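Local coordinates for iron-chelator utilization protein (Thermobifida fusca TM51, PDB 4YHB), which binds FAD and probably acts as a flavin-dependent oxidoreductase in siderophore utilization, helping to recover iron from ferric chelates, at residues V54-P59 with I103-H108; I85-T90 with N110-R115; L19-N24 with G123-V128. All coordinates share one frame; numbering follows the deposited sequence.

Interaction 1: V54-P59 with I103-H108. With FAD (flavin-adenine dinucleotide), chain C.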
loop_
_atom_site.group_PDB
_atom_site.type_symbol
_atom_site.label_atom_id
_atom_site.label_comp_id
_atom_site.label_asym_id
_atom_site.label_seq_id
_atom_site.Cartn_x
_atom_site.Cartn_y
_atom_site.Cartn_z
ATOM N N VAL A 54 -5.090 6.102 -2.035
ATOM C CA VAL A 54 -5.485 7.499 -2.001
ATOM C C VAL A 54 -4.253 8.347 -1.782
ATOM O O VAL A 54 -3.180 7.831 -1.433
ATOM C CB VAL A 54 -6.509 7.782 -0.873
ATOM C CG1 VAL A 54 -7.812 7.094 -1.160
ATOM C CG2 VAL A 54 -5.957 7.333 0.493
ATOM N N LYS A 55 -4.392 9.646 -1.994
ATOM C CA LYS A 55 -3.391 10.583 -1.516
ATOM C C LYS A 55 -3.943 11.221 -0.257
ATOM O O LYS A 55 -5.036 11.794 -0.262
ATOM C CB LYS A 55 -3.052 11.650 -2.572
ATOM C CG LYS A 55 -2.018 11.210 -3.609
ATOM C CD LYS A 55 -2.026 12.129 -4.837
ATOM C CE LYS A 55 -0.747 11.962 -5.642
ATOM N NZ LYS A 55 -0.478 10.542 -6.014
ATOM N N LEU A 56 -3.194 11.102 0.828
ATOM C CA LEU A 56 -3.554 11.751 2.076
ATOM C C LEU A 56 -2.848 13.085 2.193
ATOM O O LEU A 56 -1.635 13.185 1.972
ATOM C CB LEU A 56 -3.195 10.858 3.281
ATOM C CG LEU A 56 -3.949 9.527 3.320
ATOM C CD1 LEU A 56 -3.586 8.735 4.584
ATOM C CD2 LEU A 56 -5.465 9.737 3.229
ATOM N N TRP A 57 -3.604 14.103 2.584
ATOM C CA TRP A 57 -3.089 15.461 2.698
ATOM C C TRP A 57 -2.972 15.852 4.166
ATOM O O TRP A 57 -3.971 15.921 4.887
ATOM C CB TRP A 57 -3.999 16.445 1.927
ATOM C CG TRP A 57 -3.949 16.240 0.429
ATOM C CD1 TRP A 57 -4.242 15.092 -0.254
ATOM C CD2 TRP A 57 -3.592 17.216 -0.566
ATOM N NE1 TRP A 57 -4.084 15.295 -1.614
ATOM C CE2 TRP A 57 -3.683 16.583 -1.826
ATOM C CE3 TRP A 57 -3.213 18.562 -0.514
ATOM C CZ2 TRP A 57 -3.409 17.254 -3.025
ATOM C CZ3 TRP A 57 -2.934 19.224 -1.707
ATOM C CH2 TRP A 57 -3.035 18.564 -2.942
ATOM N N PHE A 58 -1.737 16.099 4.596
ATOM C CA PHE A 58 -1.392 16.228 6.009
ATOM C C PHE A 58 -1.227 17.686 6.440
ATOM O O PHE A 58 -0.861 18.540 5.624
ATOM C CB PHE A 58 -0.077 15.472 6.311
ATOM C CG PHE A 58 -0.166 13.969 6.154
ATOM C CD1 PHE A 58 -0.529 13.169 7.229
ATOM C CD2 PHE A 58 0.119 13.362 4.941
ATOM C CE1 PHE A 58 -0.603 11.790 7.100
ATOM C CE2 PHE A 58 0.038 11.970 4.800
ATOM C CZ PHE A 58 -0.325 11.193 5.879
ATOM N N PRO A 59 -1.439 17.967 7.736
ATOM C CA PRO A 59 -1.097 19.285 8.291
ATOM C C PRO A 59 0.416 19.467 8.385
ATOM O O PRO A 59 1.142 18.474 8.457
ATOM C CB PRO A 59 -1.724 19.251 9.688
ATOM C CG PRO A 59 -1.658 17.791 10.061
ATOM C CD PRO A 59 -1.977 17.061 8.772
ATOM N N ILE A 103 -6.794 2.723 6.824
ATOM C CA ILE A 103 -5.447 2.917 6.305
ATOM C C ILE A 103 -4.420 2.394 7.296
ATOM O O ILE A 103 -4.472 2.736 8.488
ATOM C CB ILE A 103 -5.125 4.401 6.054
ATOM C CG1 ILE A 103 -6.246 5.100 5.279
ATOM C CG2 ILE A 103 -3.729 4.546 5.396
ATOM C CD1 ILE A 103 -6.186 4.953 3.808
ATOM N N ASP A 104 -3.483 1.586 6.803
ATOM C CA ASP A 104 -2.354 1.132 7.613
ATOM C C ASP A 104 -1.116 1.999 7.363
ATOM O O ASP A 104 -0.602 2.039 6.238
ATOM C CB ASP A 104 -2.029 -0.337 7.292
ATOM C CG ASP A 104 -2.984 -1.306 7.950
ATOM O OD1 ASP A 104 -3.912 -0.841 8.628
ATOM O OD2 ASP A 104 -2.805 -2.537 7.796
ATOM N N PHE A 105 -0.628 2.670 8.406
ATOM C CA PHE A 105 0.542 3.548 8.305
ATOM C C PHE A 105 1.789 2.891 8.892
ATOM O O PHE A 105 1.753 2.418 10.033
ATOM C CB PHE A 105 0.349 4.856 9.077
ATOM C CG PHE A 105 -0.722 5.757 8.547
ATOM C CD1 PHE A 105 -2.053 5.500 8.808
ATOM C CD2 PHE A 105 -0.380 6.918 7.861
ATOM C CE1 PHE A 105 -3.051 6.372 8.341
ATOM C CE2 PHE A 105 -1.364 7.789 7.389
ATOM C CZ PHE A 105 -2.699 7.517 7.630
ATOM N N VAL A 106 2.898 2.924 8.161
ATOM C CA VAL A 106 4.182 2.631 8.797
ATOM C C VAL A 106 4.524 3.795 9.712
ATOM O O VAL A 106 4.445 4.953 9.306
ATOM C CB VAL A 106 5.331 2.437 7.798
ATOM C CG1 VAL A 106 6.686 2.300 8.565
ATOM C CG2 VAL A 106 5.089 1.222 6.929
ATOM N N VAL A 107 4.887 3.495 10.952
ATOM C CA VAL A 107 5.299 4.545 11.874
ATOM C C VAL A 107 6.810 4.633 11.789
ATOM O O VAL A 107 7.492 3.669 12.107
ATOM C CB VAL A 107 4.830 4.245 13.317
ATOM C CG1 VAL A 107 5.186 5.387 14.261
ATOM C CG2 VAL A 107 3.325 3.963 13.331
ATOM N N HIS A 108 7.318 5.759 11.291
ATOM C CA HIS A 108 8.756 6.000 11.178
ATOM C C HIS A 108 9.002 7.500 11.385
ATOM O O HIS A 108 8.062 8.303 11.348
ATOM C CB HIS A 108 9.297 5.537 9.811
ATOM C CG HIS A 108 8.786 6.352 8.660
ATOM N ND1 HIS A 108 9.503 7.389 8.103
ATOM C CD2 HIS A 108 7.607 6.307 7.987
ATOM C CE1 HIS A 108 8.796 7.941 7.128
ATOM N NE2 HIS A 108 7.640 7.306 7.038
HETATM P PA FAD C . 8.582 11.250 2.956
HETATM O O1A FAD C . 8.552 12.772 3.156
HETATM O O2A FAD C . 7.956 10.832 1.572
HETATM O O5B FAD C . 10.125 10.795 2.871
HETATM C C5B FAD C . 11.058 11.311 3.750
HETATM C C4B FAD C . 12.212 10.303 3.918
HETATM O O4B FAD C . 11.805 9.145 4.594
HETATM C C3B FAD C . 12.783 9.864 2.637
HETATM O O3B FAD C . 14.156 9.769 2.834
HETATM C C2B FAD C . 12.215 8.576 2.417
HETATM O O2B FAD C . 13.063 7.676 1.714
HETATM C C1B FAD C . 12.025 8.044 3.775
HETATM N N9A FAD C . 10.904 7.128 3.934
HETATM C C8A FAD C . 9.684 7.229 3.365
HETATM N N7A FAD C . 8.930 6.201 3.777
HETATM C C5A FAD C . 9.664 5.467 4.646
HETATM C C6A FAD C . 9.424 4.308 5.385
HETATM N N6A FAD C . 8.154 3.675 5.315
HETATM N N1A FAD C . 10.394 3.808 6.169
HETATM C C2A FAD C . 11.600 4.410 6.247
HETATM N N3A FAD C . 11.863 5.521 5.552
HETATM C C4A FAD C . 10.920 6.050 4.742
HETATM N N1 FAD C . 3.056 3.465 3.092
HETATM C C2 FAD C . 2.442 3.022 4.190
HETATM O O2 FAD C . 2.975 3.153 5.281
HETATM N N3 FAD C . 1.214 2.433 4.052
HETATM C C4 FAD C . 0.618 2.292 2.849
HETATM O O4 FAD C . -0.484 1.765 2.794
HETATM C C4X FAD C . 1.244 2.738 1.683
HETATM N N5 FAD C . 0.686 2.614 0.424
HETATM C C5X FAD C . 1.346 3.089 -0.658
HETATM C C6 FAD C . 0.782 2.974 -1.933
HETATM C C7 FAD C . 1.379 3.408 -2.940
HETATM C C7M FAD C . 0.656 3.221 -4.287
HETATM C C8 FAD C . 2.481 3.978 -2.968
HETATM C C8M FAD C . 3.166 4.470 -4.212
HETATM C C9 FAD C . 3.171 4.174 -1.802
HETATM C C9A FAD C . 2.664 3.733 -0.430
HETATM N N10 FAD C . 3.182 3.828 0.785
HETATM C C10 FAD C . 2.511 3.345 1.854
HETATM C "C1'" FAD C . 4.509 4.455 0.965
HETATM C "C2'" FAD C . 4.424 5.900 1.350
HETATM O "O2'" FAD C . 3.787 6.602 0.358
HETATM C "C3'" FAD C . 5.883 6.427 1.580
HETATM O "O3'" FAD C . 6.467 5.610 2.545
HETATM C "C4'" FAD C . 5.998 7.897 1.884
HETATM O "O4'" FAD C . 7.257 8.334 1.593
HETATM C "C5'" FAD C . 5.732 8.238 3.359
HETATM O "O5'" FAD C . 5.492 9.608 3.574
HETATM P P FAD C . 6.475 10.344 4.569
HETATM O O1P FAD C . 5.961 11.800 4.514
HETATM O O2P FAD C . 6.466 9.460 5.846
HETATM O O3P FAD C . 8.011 10.604 4.307
#
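Leu56 and Phe105 meet tip to tip inside the antiparallel beta barrel of the siderophore-interacting FAD-binding domain, one reaching inward from strand 53-57 and the other from strand 100-106. These strands are not paired, since strand 86-95 runs between them in the sheet. The geometry agrees: the axes of 54-57 and 103-106 come no closer than 11.2 Å, their directions differ by 63°, and no hydrogen bond joins the two segments.

The contact is therefore apolar side-chain packing in the barrel interior. Leu56 CD1 approaches Phe105 CZ to 3.4 Å, coming obliquely at the ring. Nearby, Val54 CG2 lies 4.1 Å from Ile103 CD1. Phe58 completes the cluster: its ring slides past that of Phe105 in the opposite direction and brings CZ to its rim. Phe58 CZ is 3.9 Å from Phe105 CE2, and each of these atoms lies near the plane of the other ring, so the two phenyls meet rim to rim rather than stacking. Tyr89 and Trp116 also meet the Phe105 ring, tying it into an aromatic core.

Backbone polar groups of segment 103-108 serve the cofactor. FAD N3 donates to Asp104 O at 2.9 Å, while Val106 N donates to FAD O2, also at 2.9 Å and nearly straight at 166°. This donor-acceptor pair matches the pyrimidine edge of the flavin and fixes its position against the strand. Asp104 itself is held by a salt bridge to Arg34.

Farther along, the imidazole of His108 lies over the adenine, with CG set between the backbone N and the carbonyl carbon (chi1 67°). FAD C5A sits 3.6 Å above the imidazole plane, toward its rim, while His108 NE2 makes a weak hydrogen bond of 2.7 Å to FAD O2P.

Interaction 2: I85-T90 with N110-R115. With FAD (flavin-adenine dinucleotide), chain C.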
loop_
_atom_site.group_PDB
_atom_site.type_symbol
_atom_site.label_atom_id
_atom_site.label_comp_id
_atom_site.label_asym_id
_atom_site.label_seq_id
_atom_site.Cartn_x
_atom_site.Cartn_y
_atom_site.Cartn_z
ATOM N N ILE A 85 1.307 18.852 1.733
ATOM C CA ILE A 85 1.985 17.631 2.149
ATOM C C ILE A 85 1.085 16.469 1.825
ATOM O O ILE A 85 0.208 16.139 2.611
ATOM C CB ILE A 85 2.300 17.615 3.655
ATOM C CG1 ILE A 85 3.081 18.869 4.054
ATOM C CG2 ILE A 85 3.102 16.329 4.022
ATOM C CD1 ILE A 85 3.262 19.035 5.550
ATOM N N TYR A 86 1.267 15.871 0.653
ATOM C CA TYR A 86 0.427 14.750 0.281
ATOM C C TYR A 86 1.309 13.530 0.036
ATOM O O TYR A 86 2.459 13.666 -0.390
ATOM C CB TYR A 86 -0.442 15.079 -0.948
ATOM C CG TYR A 86 0.331 15.387 -2.212
ATOM C CD1 TYR A 86 0.752 14.371 -3.053
ATOM C CD2 TYR A 86 0.636 16.700 -2.564
ATOM C CE1 TYR A 86 1.467 14.645 -4.206
ATOM C CE2 TYR A 86 1.360 16.983 -3.716
ATOM C CZ TYR A 86 1.771 15.950 -4.529
ATOM O OH TYR A 86 2.482 16.215 -5.680
ATOM N N ARG A 87 0.765 12.349 0.320
ATOM C CA ARG A 87 1.503 11.087 0.221
ATOM C C ARG A 87 0.534 9.972 -0.141
ATOM O O ARG A 87 -0.633 10.015 0.258
ATOM C CB ARG A 87 2.201 10.730 1.549
ATOM C CG ARG A 87 3.081 11.816 2.172
ATOM C CD ARG A 87 4.363 11.982 1.404
ATOM N NE ARG A 87 5.331 12.842 2.082
ATOM C CZ ARG A 87 5.567 14.112 1.759
ATOM N NH1 ARG A 87 4.886 14.690 0.778
ATOM N NH2 ARG A 87 6.493 14.802 2.415
ATOM N N ASP A 88 1.025 8.967 -0.868
ATOM C CA ASP A 88 0.226 7.806 -1.265
ATOM C C ASP A 88 0.095 6.800 -0.128
ATOM O O ASP A 88 1.107 6.391 0.444
ATOM C CB ASP A 88 0.872 7.082 -2.446
ATOM C CG ASP A 88 0.629 7.767 -3.762
ATOM O OD1 ASP A 88 0.208 8.943 -3.771
ATOM O OD2 ASP A 88 0.881 7.127 -4.801
ATOM N N TYR A 89 -1.131 6.375 0.160
ATOM C CA TYR A 89 -1.385 5.298 1.114
ATOM C C TYR A 89 -2.459 4.371 0.554
ATOM O O TYR A 89 -3.403 4.806 -0.114
ATOM C CB TYR A 89 -1.817 5.849 2.495
ATOM C CG TYR A 89 -0.663 6.399 3.302
ATOM C CD1 TYR A 89 -0.311 7.737 3.212
ATOM C CD2 TYR A 89 0.105 5.562 4.122
ATOM C CE1 TYR A 89 0.753 8.248 3.927
ATOM C CE2 TYR A 89 1.190 6.063 4.850
ATOM C CZ TYR A 89 1.506 7.415 4.740
ATOM O OH TYR A 89 2.562 7.952 5.432
ATOM N N THR A 90 -2.321 3.089 0.854
ATOM C CA THR A 90 -3.252 2.076 0.379
ATOM C C THR A 90 -4.598 2.111 1.105
ATOM O O THR A 90 -4.665 2.393 2.304
ATOM C CB THR A 90 -2.630 0.672 0.532
ATOM O OG1 THR A 90 -1.425 0.608 -0.245
ATOM C CG2 THR A 90 -3.604 -0.435 0.075
ATOM N N ASN A 110 11.192 9.532 9.597
ATOM C CA ASN A 110 11.930 10.203 8.532
ATOM C C ASN A 110 11.115 11.194 7.704
ATOM O O ASN A 110 11.684 11.945 6.916
ATOM C CB ASN A 110 12.553 9.161 7.614
ATOM C CG ASN A 110 13.396 8.158 8.376
ATOM O OD1 ASN A 110 13.187 6.953 8.278
ATOM N ND2 ASN A 110 14.336 8.654 9.157
ATOM N N GLY A 111 9.797 11.206 7.880
ATOM C CA GLY A 111 8.950 12.109 7.111
ATOM C C GLY A 111 7.658 12.436 7.818
ATOM O O GLY A 111 7.298 11.778 8.799
ATOM N N PRO A 112 6.931 13.451 7.315
ATOM C CA PRO A 112 5.743 13.921 8.028
ATOM C C PRO A 112 4.606 12.897 8.074
ATOM O O PRO A 112 3.862 12.902 9.042
ATOM C CB PRO A 112 5.333 15.176 7.237
ATOM C CG PRO A 112 5.865 14.968 5.879
ATOM C CD PRO A 112 7.168 14.206 6.075
ATOM N N GLY A 113 4.469 12.033 7.070
ATOM C CA GLY A 113 3.416 11.028 7.108
ATOM C C GLY A 113 3.667 10.032 8.238
ATOM O O GLY A 113 2.784 9.744 9.048
ATOM N N GLY A 114 4.886 9.502 8.276
ATOM C CA GLY A 114 5.324 8.641 9.367
ATOM C C GLY A 114 5.183 9.314 10.727
ATOM O O GLY A 114 4.730 8.695 11.687
ATOM N N ARG A 115 5.560 10.583 10.815
ATOM C CA ARG A 115 5.506 11.281 12.094
ATOM C C ARG A 115 4.067 11.567 12.522
ATOM O O ARG A 115 3.760 11.529 13.713
ATOM C CB ARG A 115 6.335 12.573 12.032
ATOM C CG ARG A 115 7.842 12.305 12.109
ATOM C CD ARG A 115 8.664 13.589 12.280
ATOM N NE ARG A 115 8.612 14.446 11.099
ATOM C CZ ARG A 115 9.556 14.504 10.158
ATOM N NH1 ARG A 115 10.653 13.752 10.245
ATOM N NH2 ARG A 115 9.403 15.321 9.125
HETATM P PA FAD C . 8.582 11.250 2.956
HETATM O O1A FAD C . 8.552 12.772 3.156
HETATM O O2A FAD C . 7.956 10.832 1.572
HETATM O O5B FAD C . 10.125 10.795 2.871
HETATM C C5B FAD C . 11.058 11.311 3.750
HETATM C C4B FAD C . 12.212 10.303 3.918
HETATM O O4B FAD C . 11.805 9.145 4.594
HETATM C C3B FAD C . 12.783 9.864 2.637
HETATM O O3B FAD C . 14.156 9.769 2.834
HETATM C C2B FAD C . 12.215 8.576 2.417
HETATM O O2B FAD C . 13.063 7.676 1.714
HETATM C C1B FAD C . 12.025 8.044 3.775
HETATM N N9A FAD C . 10.904 7.128 3.934
HETATM C C8A FAD C . 9.684 7.229 3.365
HETATM N N7A FAD C . 8.930 6.201 3.777
HETATM C C5A FAD C . 9.664 5.467 4.646
HETATM C C6A FAD C . 9.424 4.308 5.385
HETATM N N6A FAD C . 8.154 3.675 5.315
HETATM N N1A FAD C . 10.394 3.808 6.169
HETATM C C2A FAD C . 11.600 4.410 6.247
HETATM N N3A FAD C . 11.863 5.521 5.552
HETATM C C4A FAD C . 10.920 6.050 4.742
HETATM N N1 FAD C . 3.056 3.465 3.092
HETATM C C2 FAD C . 2.442 3.022 4.190
HETATM O O2 FAD C . 2.975 3.153 5.281
HETATM N N3 FAD C . 1.214 2.433 4.052
HETATM C C4 FAD C . 0.618 2.292 2.849
HETATM O O4 FAD C . -0.484 1.765 2.794
HETATM C C4X FAD C . 1.244 2.738 1.683
HETATM N N5 FAD C . 0.686 2.614 0.424
HETATM C C5X FAD C . 1.346 3.089 -0.658
HETATM C C6 FAD C . 0.782 2.974 -1.933
HETATM C C7 FAD C . 1.379 3.408 -2.940
HETATM C C7M FAD C . 0.656 3.221 -4.287
HETATM C C8 FAD C . 2.481 3.978 -2.968
HETATM C C8M FAD C . 3.166 4.470 -4.212
HETATM C C9 FAD C . 3.171 4.174 -1.802
HETATM C C9A FAD C . 2.664 3.733 -0.430
HETATM N N10 FAD C . 3.182 3.828 0.785
HETATM C C10 FAD C . 2.511 3.345 1.854
HETATM C "C1'" FAD C . 4.509 4.455 0.965
HETATM C "C2'" FAD C . 4.424 5.900 1.350
HETATM O "O2'" FAD C . 3.787 6.602 0.358
HETATM C "C3'" FAD C . 5.883 6.427 1.580
HETATM O "O3'" FAD C . 6.467 5.610 2.545
HETATM C "C4'" FAD C . 5.998 7.897 1.884
HETATM O "O4'" FAD C . 7.257 8.334 1.593
HETATM C "C5'" FAD C . 5.732 8.238 3.359
HETATM O "O5'" FAD C . 5.492 9.608 3.574
HETATM P P FAD C . 6.475 10.344 4.569
HETATM O O1P FAD C . 5.961 11.800 4.514
HETATM O O2P FAD C . 6.466 9.460 5.846
HETATM O O3P FAD C . 8.011 10.604 4.307
#
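The pyrophosphate site of the FAD pocket lies where Arg87 and Pro112 meet, between a barrel strand and the start of helix 112-118. Their side chains cross at about a right angle, Arg87 NH2 standing 3.5 Å from Pro112 CG. Next to it, Ile85 CG2 packs on the same Pro112 CG at 3.6 Å and also lies over one face of the guanidinium, toward its rim.

No hydrogen bond links the two segments directly; the diphosphate does so instead. Arg87 is bent at its second torsion (chi2 -73°), which turns CD out of an extended course. Its NE donates to FAD O1P at 2.7 Å and its NH2 to FAD O1A at 3.0 Å, so the one group spans both phosphates. Rotation of the guanidinium is further restrained by NH1, bonded to Tyr86 O at 2.9 Å.

From the helix side, Gly113 N reaches FAD O1P at 3.0 Å and 164°, and Gly114 N reaches FAD O2P at 2.9 Å and 158°. With Gly111 as N-cap residue, these are amides of the helix's first turn, and the positive end of the helix dipole would probably add to the arginine's charge in stabilising the phosphates. The glycines matter sterically: a CB on Gly111 would run into FAD O3P, and one on Gly113 into Tyr89 OH, which already lies 3.6 Å from Gly113 CA.

The strand backbone also holds the flavin ring, through Thr90 N to FAD O4, and the ribityl chain, whose O2' donates to Asp88 O.

Within the barrel, Tyr89 of strand 86-95 packs on Leu56 of the neighbouring strand 53-57, while Asp88 forms a salt bridge with Lys55 of that same strand. Helix 112-118 follows strand 100-106 in the chain.

Interaction 3: L19-N24 with G123-V128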
loop_
_atom_site.group_PDB
_atom_site.type_symbol
_atom_site.label_atom_id
_atom_site.label_comp_id
_atom_site.label_asym_id
_atom_site.label_seq_id
_atom_site.Cartn_x
_atom_site.Cartn_y
_atom_site.Cartn_z
ATOM N N LEU A 19 -12.721 15.586 3.128
ATOM C CA LEU A 19 -12.106 15.816 4.429
ATOM C C LEU A 19 -12.619 14.763 5.398
ATOM O O LEU A 19 -13.809 14.724 5.698
ATOM C CB LEU A 19 -12.410 17.225 4.944
ATOM C CG LEU A 19 -11.778 17.582 6.297
ATOM C CD1 LEU A 19 -10.260 17.547 6.222
ATOM C CD2 LEU A 19 -12.267 18.943 6.791
ATOM N N LEU A 20 -11.728 13.894 5.876
ATOM C CA LEU A 20 -12.156 12.811 6.751
ATOM C C LEU A 20 -11.508 12.932 8.116
ATOM O O LEU A 20 -10.482 13.581 8.274
ATOM C CB LEU A 20 -11.831 11.449 6.135
ATOM C CG LEU A 20 -12.487 11.127 4.798
ATOM C CD1 LEU A 20 -12.136 9.713 4.397
ATOM C CD2 LEU A 20 -14.017 11.291 4.893
ATOM N N GLU A 21 -12.117 12.282 9.101
ATOM C CA GLU A 21 -11.708 12.424 10.494
ATOM C C GLU A 21 -11.403 11.060 11.076
ATOM O O GLU A 21 -12.114 10.098 10.797
ATOM C CB GLU A 21 -12.818 13.119 11.297
ATOM C CG GLU A 21 -12.536 13.295 12.775
ATOM C CD GLU A 21 -13.653 14.073 13.466
ATOM O OE1 GLU A 21 -14.350 14.850 12.777
ATOM O OE2 GLU A 21 -13.826 13.905 14.690
ATOM N N VAL A 22 -10.336 10.978 11.868
ATOM C CA VAL A 22 -9.979 9.725 12.525
ATOM C C VAL A 22 -11.067 9.333 13.532
ATOM O O VAL A 22 -11.414 10.099 14.428
ATOM C CB VAL A 22 -8.627 9.829 13.242
ATOM C CG1 VAL A 22 -8.297 8.515 13.942
ATOM C CG2 VAL A 22 -7.514 10.220 12.264
ATOM N N VAL A 23 -11.610 8.137 13.381
ATOM C CA VAL A 23 -12.585 7.639 14.346
ATOM C C VAL A 23 -11.986 6.556 15.256
ATOM O O VAL A 23 -12.217 6.563 16.470
ATOM C CB VAL A 23 -13.814 7.087 13.631
ATOM C CG1 VAL A 23 -14.839 6.618 14.641
ATOM C CG2 VAL A 23 -14.413 8.178 12.709
ATOM N N ASN A 24 -11.219 5.640 14.659
ATOM C CA ASN A 24 -10.554 4.567 15.406
ATOM C C ASN A 24 -9.055 4.549 15.129
ATOM O O ASN A 24 -8.625 4.820 14.002
ATOM C CB ASN A 24 -11.146 3.202 15.051
ATOM C CG ASN A 24 -12.670 3.177 15.131
ATOM O OD1 ASN A 24 -13.266 3.720 16.062
ATOM N ND2 ASN A 24 -13.303 2.536 14.155
ATOM N N GLY A 123 -10.296 12.339 16.062
ATOM C CA GLY A 123 -10.434 13.781 15.949
ATOM C C GLY A 123 -9.440 14.441 15.005
ATOM O O GLY A 123 -9.707 15.535 14.526
ATOM N N ASP A 124 -8.292 13.807 14.757
ATOM C CA ASP A 124 -7.376 14.279 13.708
ATOM C C ASP A 124 -8.088 14.220 12.375
ATOM O O ASP A 124 -8.868 13.308 12.142
ATOM C CB ASP A 124 -6.105 13.427 13.622
ATOM C CG ASP A 124 -5.194 13.595 14.823
ATOM O OD1 ASP A 124 -5.362 14.578 15.570
ATOM O OD2 ASP A 124 -4.290 12.746 15.000
ATOM N N ARG A 125 -7.811 15.170 11.492
ATOM C CA ARG A 125 -8.437 15.144 10.176
ATOM C C ARG A 125 -7.394 15.137 9.061
ATOM O O ARG A 125 -6.300 15.683 9.215
ATOM C CB ARG A 125 -9.402 16.333 10.032
ATOM C CG ARG A 125 -10.505 16.313 11.098
ATOM C CD ARG A 125 -11.435 17.533 11.072
ATOM N NE ARG A 125 -12.443 17.439 12.138
ATOM C CZ ARG A 125 -12.373 18.075 13.307
ATOM N NH1 ARG A 125 -11.360 18.890 13.576
ATOM N NH2 ARG A 125 -13.340 17.917 14.204
ATOM N N LEU A 126 -7.744 14.507 7.942
ATOM C CA LEU A 126 -6.881 14.461 6.775
ATOM C C LEU A 126 -7.678 14.751 5.520
ATOM O O LEU A 126 -8.830 14.328 5.398
ATOM C CB LEU A 126 -6.213 13.088 6.640
ATOM C CG LEU A 126 -5.230 12.669 7.732
ATOM C CD1 LEU A 126 -4.727 11.241 7.454
ATOM C CD2 LEU A 126 -4.077 13.661 7.795
ATOM N N GLY A 127 -7.057 15.454 4.584
ATOM C CA GLY A 127 -7.599 15.543 3.239
ATOM C C GLY A 127 -7.391 14.197 2.561
ATOM O O GLY A 127 -6.339 13.566 2.710
ATOM N N VAL A 128 -8.399 13.738 1.832
ATOM C CA VAL A 128 -8.312 12.452 1.153
ATOM C C VAL A 128 -8.655 12.623 -0.318
ATOM O O VAL A 128 -9.793 12.990 -0.672
ATOM C CB VAL A 128 -9.244 11.406 1.798
ATOM C CG1 VAL A 128 -9.127 10.077 1.066
ATOM C CG2 VAL A 128 -8.900 11.240 3.292
#
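Leu20 and Leu126 form a hydrogen-bonded pair in the antiparallel join between strands 17-29 and 125-129, the pairing that closes the barrel of the FAD-binding domain. Leu20 N bonds to Leu126 O at 3.0 Å and Leu126 N returns to Leu20 O at 2.9 Å. Leu19 with Gly127 and Glu21 with Arg125 are the non-hydrogen-bonded pairs beside it. Ahead of strand 125-129, where Gly123 and Asp124 are still loop, the pairing continues: Val22 N donates to Asp124 O at 2.8 Å, and Gly123 N to Val22 O at 3.0 Å. Gly123 has a positive phi at which any CB would be jammed against the preceding carbonyl oxygen.

Apolar packing inside the barrel brings Leu20 across Val128 at about a right angle, with its CD1 3.7 Å from Val128 CG2. At the end of the seam Val22 lies alongside Asp124, its CG2 3.8 Å from Asp124 CB; the carboxylate of that aspartate has its strongest partner in Gln121 N. Trp116 of helix 112-118 packs on Val22, Asp124 and Leu126, and so covers this part of the seam.

On the face of Glu21 and Arg125 the two charged side chains form a salt bridge, and Leu19 CD1 touches Arg125 CB beside it. The two chains run side by side, pointing the same way, Glu21 starting with CG anti to the backbone N (chi1 178°). Its CG rests 3.8 Å from Gly123 CA. The bridge carries one long hydrogen bond, Arg125 NE to Glu21 OE1 at 3.3 Å. Replacing Glu21 by an alanine would probably leave the Arg125 guanidinium without its carboxylate mate and freer to swing, and would remove the packing on Gly123. The carboxylate and guanidinium planes are turned 80° apart, and Arg125 NE meets Glu21 OE1 from above the carboxylate, 67° out of its plane.

Interactions 1 and 2 are two parts of one FAD site, their centres 5 Å apart: segment 103-108 meets the flavin pyrimidine edge and the adenine, while 85-90 and 110-115 take most of the diphosphate, and 85-90 also bonds the flavin O4. They touch directly, with Phe105 CD2 3.5 Å from Tyr89 CE2. Interaction 3, centred 11 Å from interaction 1 and 14 Å from interaction 2, is the barrel's closing seam and has no direct bond to the cofactor; Leu126 remains about 11 Å from FAD at its side chain. It joins interaction 1 through a probable hydrogen bond, Trp57 N to Gly127 O at 2.8 Å, and through packing of Leu56 on Val128.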